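Local coordinates for protein beta-N-acetylhexosaminidase (Microbacterium sp. HJ5, PDB 7BWG) that probably hydrolyses terminal non-reducing N-acetyl-D-hexosamine residues from N-acetyl-beta-D-hexosaminides, as a glycoside hydrolase of family 20, at residues A21-P26 and R492-A497; T420-A425 and F465-A470. One frame throughout, in Å; residues are numbered along the deposited sequence.

Interaction 1 of 2, residues A21-P26 and R492-A497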
loop_
_atom_site.group_PDB
_atom_site.type_symbol
_atom_site.label_atom_id
_atom_site.label_comp_id
_atom_site.label_asym_id
_atom_site.label_seq_id
_atom_site.Cartn_x
_atom_site.Cartn_y
_atom_site.Cartn_z
ATOM N N ALA A 21 -25.703 27.944 -19.305
ATOM C CA ALA A 21 -24.813 28.071 -18.159
ATOM C C ALA A 21 -24.316 26.704 -17.704
ATOM O O ALA A 21 -25.108 25.775 -17.519
ATOM C CB ALA A 21 -25.529 28.780 -17.010
ATOM N N VAL A 22 -23.002 26.592 -17.517
ATOM C CA VAL A 22 -22.364 25.369 -17.036
ATOM C C VAL A 22 -21.131 25.757 -16.230
ATOM O O VAL A 22 -20.318 26.570 -16.679
ATOM C CB VAL A 22 -21.984 24.421 -18.193
ATOM C CG1 VAL A 22 -23.191 23.615 -18.649
ATOM C CG2 VAL A 22 -21.408 25.212 -19.354
ATOM N N VAL A 23 -20.993 25.180 -15.038
ATOM C CA VAL A 23 -19.868 25.475 -14.151
ATOM C C VAL A 23 -19.169 24.170 -13.782
ATOM O O VAL A 23 -19.836 23.220 -13.347
ATOM C CB VAL A 23 -20.331 26.227 -12.892
ATOM C CG1 VAL A 23 -19.139 26.626 -12.034
ATOM C CG2 VAL A 23 -21.145 27.450 -13.271
ATOM N N PRO A 24 -17.834 24.070 -13.916
ATOM C CA PRO A 24 -16.883 25.102 -14.349
ATOM C C PRO A 24 -17.027 25.472 -15.820
ATOM O O PRO A 24 -17.442 24.635 -16.622
ATOM C CB PRO A 24 -15.513 24.454 -14.096
ATOM C CG PRO A 24 -15.780 23.275 -13.219
ATOM C CD PRO A 24 -17.149 22.813 -13.574
ATOM N N ALA A 25 -16.692 26.712 -16.154
ATOM C CA ALA A 25 -16.779 27.187 -17.527
ATOM C C ALA A 25 -15.912 26.323 -18.433
ATOM O O ALA A 25 -14.692 26.245 -18.221
ATOM C CB ALA A 25 -16.347 28.648 -17.617
ATOM N N PRO A 26 -16.485 25.657 -19.432
ATOM C CA PRO A 26 -15.680 24.806 -20.312
ATOM C C PRO A 26 -14.682 25.620 -21.121
ATOM O O PRO A 26 -14.774 26.845 -21.233
ATOM C CB PRO A 26 -16.721 24.141 -21.222
ATOM C CG PRO A 26 -18.027 24.299 -20.506
ATOM C CD PRO A 26 -17.921 25.582 -19.746
ATOM N N ARG A 492 -20.949 34.747 -11.641
ATOM C CA ARG A 492 -22.133 35.020 -10.832
ATOM C C ARG A 492 -23.429 34.722 -11.575
ATOM O O ARG A 492 -24.469 34.547 -10.933
ATOM C CB ARG A 492 -22.129 36.476 -10.365
ATOM N N ALA A 493 -23.398 34.666 -12.904
ATOM C CA ALA A 493 -24.592 34.312 -13.659
ATOM C C ALA A 493 -24.729 32.807 -13.843
ATOM O O ALA A 493 -25.840 32.271 -13.759
ATOM C CB ALA A 493 -24.582 35.005 -15.024
ATOM N N ARG A 494 -23.615 32.111 -14.077
ATOM C CA ARG A 494 -23.672 30.684 -14.372
ATOM C C ARG A 494 -23.897 29.850 -13.115
ATOM O O ARG A 494 -24.705 28.915 -13.129
ATOM C CB ARG A 494 -22.390 30.250 -15.084
ATOM C CG ARG A 494 -22.142 30.972 -16.399
ATOM C CD ARG A 494 -20.921 30.424 -17.120
ATOM N NE ARG A 494 -19.681 31.029 -16.641
ATOM C CZ ARG A 494 -18.805 30.416 -15.851
ATOM N NH1 ARG A 494 -19.027 29.172 -15.448
ATOM N NH2 ARG A 494 -17.704 31.046 -15.466
ATOM N N VAL A 495 -23.195 30.166 -12.024
ATOM C CA VAL A 495 -23.398 29.421 -10.787
ATOM C C VAL A 495 -24.744 29.762 -10.154
ATOM O O VAL A 495 -25.280 28.965 -9.375
ATOM C CB VAL A 495 -22.215 29.662 -9.822
ATOM C CG1 VAL A 495 -22.143 31.107 -9.388
ATOM C CG2 VAL A 495 -22.302 28.749 -8.613
ATOM N N GLY A 496 -25.324 30.916 -10.495
ATOM C CA GLY A 496 -26.675 31.226 -10.059
ATOM C C GLY A 496 -27.756 30.471 -10.796
ATOM O O GLY A 496 -28.846 30.281 -10.249
ATOM N N ALA A 497 -27.483 30.044 -12.029
ATOM C CA ALA A 497 -28.437 29.235 -12.773
ATOM C C ALA A 497 -28.471 27.790 -12.296
ATOM O O ALA A 497 -29.472 27.100 -12.521
ATOM C CB ALA A 497 -28.113 29.278 -14.268
#
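The guanidinium of Arg494 is the flat group here, and the methyl of Ala25 sits over one of its faces: Ala25 CB lies 3.5 Å from Arg494 CZ, displaced toward the rim of the group. At the edge, close to the plane, is the carbonyl of Val22; Arg494 NH1 donates to Val22 O over 3.2 Å, a weak bond with a bent N-H...O angle of 135°. The stronger partner of NH1 is Glu473, which forms a salt bridge with it through OE1 and also accepts from the backbone N of Ala25, so one carboxylate oxygen ties the guanidinium to the loop. Arg494 NH2 donates to Leu485 O and NE to Ser490 OG, which fixes the rotation of the group. The Arg494 side chain gets there with CG anti to its carbonyl carbon and a bend at chi3 (-84°). In the fold, the contact joins the loop ahead of strand 28-31, in the N-terminal family 20 domain, to helix 488-497 near the C-terminus. Val23 crosses the arginine stem obliquely; its CG2, anti to the carbonyl carbon, rests 3.6 Å from Arg494 CB and 4.2 Å from Val495 CB. Nearer the start of the loop, Ala21 points at the helix, with Ala21 CB 3.7 Å from Arg494 CA and 3.8 Å from Ala497 CB. The cis peptide before Pro24 turns the chain between Val23 and Ala25.

Interaction 2 of 2, residues T420-A425 and F465-A470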
loop_
_atom_site.group_PDB
_atom_site.type_symbol
_atom_site.label_atom_id
_atom_site.label_comp_id
_atom_site.label_asym_id
_atom_site.label_seq_id
_atom_site.Cartn_x
_atom_site.Cartn_y
_atom_site.Cartn_z
ATOM N N THR A 420 -15.051 35.840 3.800
ATOM C CA THR A 420 -14.753 35.669 2.381
ATOM C C THR A 420 -16.057 35.695 1.594
ATOM O O THR A 420 -16.897 34.800 1.744
ATOM C CB THR A 420 -13.995 34.365 2.134
ATOM O OG1 THR A 420 -12.696 34.442 2.732
ATOM C CG2 THR A 420 -13.847 34.110 0.640
ATOM N N SER A 421 -16.224 36.716 0.759
ATOM C CA SER A 421 -17.365 36.757 -0.138
ATOM C C SER A 421 -17.162 35.778 -1.289
ATOM O O SER A 421 -16.037 35.387 -1.618
ATOM C CB SER A 421 -17.580 38.172 -0.678
ATOM O OG SER A 421 -16.480 38.595 -1.464
ATOM N N VAL A 422 -18.278 35.368 -1.898
ATOM C CA VAL A 422 -18.206 34.499 -3.070
ATOM C C VAL A 422 -17.390 35.166 -4.170
ATOM O O VAL A 422 -16.646 34.504 -4.904
ATOM C CB VAL A 422 -19.623 34.134 -3.552
ATOM C CG1 VAL A 422 -19.564 33.310 -4.830
ATOM C CG2 VAL A 422 -20.373 33.379 -2.468
ATOM N N GLN A 423 -17.505 36.491 -4.288
ATOM C CA GLN A 423 -16.695 37.229 -5.252
ATOM C C GLN A 423 -15.217 37.158 -4.892
ATOM O O GLN A 423 -14.368 36.908 -5.755
ATOM C CB GLN A 423 -17.162 38.682 -5.318
ATOM C CG GLN A 423 -16.168 39.620 -5.976
ATOM C CD GLN A 423 -16.833 40.832 -6.592
ATOM O OE1 GLN A 423 -17.984 41.145 -6.288
ATOM N NE2 GLN A 423 -16.113 41.517 -7.471
ATOM N N ARG A 424 -14.892 37.382 -3.617
ATOM C CA ARG A 424 -13.502 37.317 -3.181
ATOM C C ARG A 424 -12.930 35.914 -3.337
ATOM O O ARG A 424 -11.731 35.757 -3.595
ATOM C CB ARG A 424 -13.400 37.788 -1.732
ATOM C CG ARG A 424 -12.014 37.730 -1.135
ATOM C CD ARG A 424 -12.116 37.427 0.341
ATOM N NE ARG A 424 -11.053 38.058 1.110
ATOM C CZ ARG A 424 -10.889 37.899 2.418
ATOM N NH1 ARG A 424 -11.718 37.124 3.106
ATOM N NH2 ARG A 424 -9.895 38.511 3.036
ATOM N N ALA A 425 -13.769 34.885 -3.192
ATOM C CA ALA A 425 -13.333 33.521 -3.464
ATOM C C ALA A 425 -13.012 33.304 -4.935
ATOM O O ALA A 425 -12.307 32.347 -5.272
ATOM C CB ALA A 425 -14.404 32.526 -3.011
ATOM N N PHE A 465 -20.143 25.098 -0.557
ATOM C CA PHE A 465 -20.638 25.451 -1.880
ATOM C C PHE A 465 -20.698 26.969 -2.062
ATOM O O PHE A 465 -19.928 27.687 -1.408
ATOM C CB PHE A 465 -21.973 24.750 -2.135
ATOM C CG PHE A 465 -21.826 23.488 -2.926
ATOM C CD1 PHE A 465 -21.809 23.527 -4.309
ATOM C CD2 PHE A 465 -21.656 22.272 -2.292
ATOM C CE1 PHE A 465 -21.654 22.372 -5.046
ATOM C CE2 PHE A 465 -21.501 21.112 -3.023
ATOM C CZ PHE A 465 -21.497 21.163 -4.403
ATOM N N PRO A 466 -21.616 27.513 -2.877
ATOM C CA PRO A 466 -21.220 28.584 -3.798
ATOM C C PRO A 466 -19.733 28.629 -4.122
ATOM O O PRO A 466 -19.338 28.394 -5.269
ATOM C CB PRO A 466 -21.681 29.838 -3.055
ATOM C CG PRO A 466 -22.974 29.383 -2.412
ATOM C CD PRO A 466 -22.930 27.851 -2.307
ATOM N N ARG A 467 -18.901 28.916 -3.121
ATOM C CA ARG A 467 -17.497 29.225 -3.349
ATOM C C ARG A 467 -16.638 28.012 -3.698
ATOM O O ARG A 467 -15.477 28.197 -4.074
ATOM C CB ARG A 467 -16.928 29.931 -2.114
ATOM C CG ARG A 467 -17.953 30.813 -1.424
ATOM C CD ARG A 467 -17.477 31.276 -0.064
ATOM N NE ARG A 467 -17.629 30.230 0.940
ATOM C CZ ARG A 467 -17.382 30.401 2.234
ATOM N NH1 ARG A 467 -16.975 31.582 2.680
ATOM N NH2 ARG A 467 -17.542 29.393 3.079
ATOM N N ILE A 468 -17.158 26.784 -3.602
ATOM C CA ILE A 468 -16.402 25.659 -4.146
ATOM C C ILE A 468 -16.462 25.657 -5.667
ATOM O O ILE A 468 -15.585 25.081 -6.321
ATOM C CB ILE A 468 -16.893 24.310 -3.581
ATOM C CG1 ILE A 468 -15.867 23.204 -3.856
ATOM C CG2 ILE A 468 -18.250 23.938 -4.151
ATOM C CD1 ILE A 468 -16.007 21.994 -2.956
ATOM N N ALA A 469 -17.481 26.293 -6.251
ATOM C CA ALA A 469 -17.499 26.476 -7.697
ATOM C C ALA A 469 -16.355 27.376 -8.141
ATOM O O ALA A 469 -15.758 27.159 -9.202
ATOM C CB ALA A 469 -18.845 27.050 -8.138
ATOM N N ALA A 470 -16.032 28.392 -7.335
ATOM C CA ALA A 470 -14.861 29.213 -7.621
ATOM C C ALA A 470 -13.578 28.398 -7.532
ATOM O O ALA A 470 -12.578 28.746 -8.167
ATOM C CB ALA A 470 -14.806 30.405 -6.664
#
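Arg467 runs along the flank of segment 420-425, its aliphatic stem against Ala425 and Val422 and its tip at Thr420. The stem begins with Arg467 CB, 3.7 Å from Ala425 CB. Next comes Arg467 CG, anti to the carbonyl carbon, which meets Val422 CG2 at 3.7 Å as the two side chains cross obliquely. A bend at chi3 (-79°) then brings the guanidinium edge-on to a backbone carbonyl: Thr420 O lies in its plane and takes a weak bond from Arg467 NH1 at 3.4 Å. The main acceptor for NH1 is Met403 O, while NH2 donates to Met463 O and Tyr405 makes a cation-pi contact with the group, so main-chain carbonyls and a ring probably help to offset the charge of this buried group. Both segments belong to the family 20 catalytic domain, a TIM barrel, and the contact sets the first turn of helix 467-475 against the short, weakly bonded helix 422-426. Ser421 is at the N-cap of that short helix, where Ser421 OG accepts from Arg424 N at 2.9 Å. Val422 CG2, anti to its own carbonyl carbon, also reaches Pro466 CB at 3.8 Å, the valine again crossing its partner obliquely. One turn on from Arg467, the methyl of Ala470 points at the other helix, with Ala470 CB 3.5 Å from Ala425 O, a carbonyl that accepts from Trp428 NE1.

In the fold
Interactions 1 and 2 have centres about 13 Å apart and lie on the same side of the chain's centre. Interaction 2 is nested inside the chain loop that interaction 1 closes. Helices 467-475 and 488-497, consecutive in the chain, connect them: Ala469 CB lies 3.9 Å from Val495 CG2, and it is also 3.9 Å from Val23 CG1. Helix 467-475 carries one side of interaction 2 and, through Ala469, also packs against interaction 1; the same helix carries the acid that pairs with the arginine of interaction 1. Helix 488-497 in turn reaches interaction 2 through Phe491, which touches Val422 and Ala469. Both contacts lie away from Glu320, the predicted proton donor.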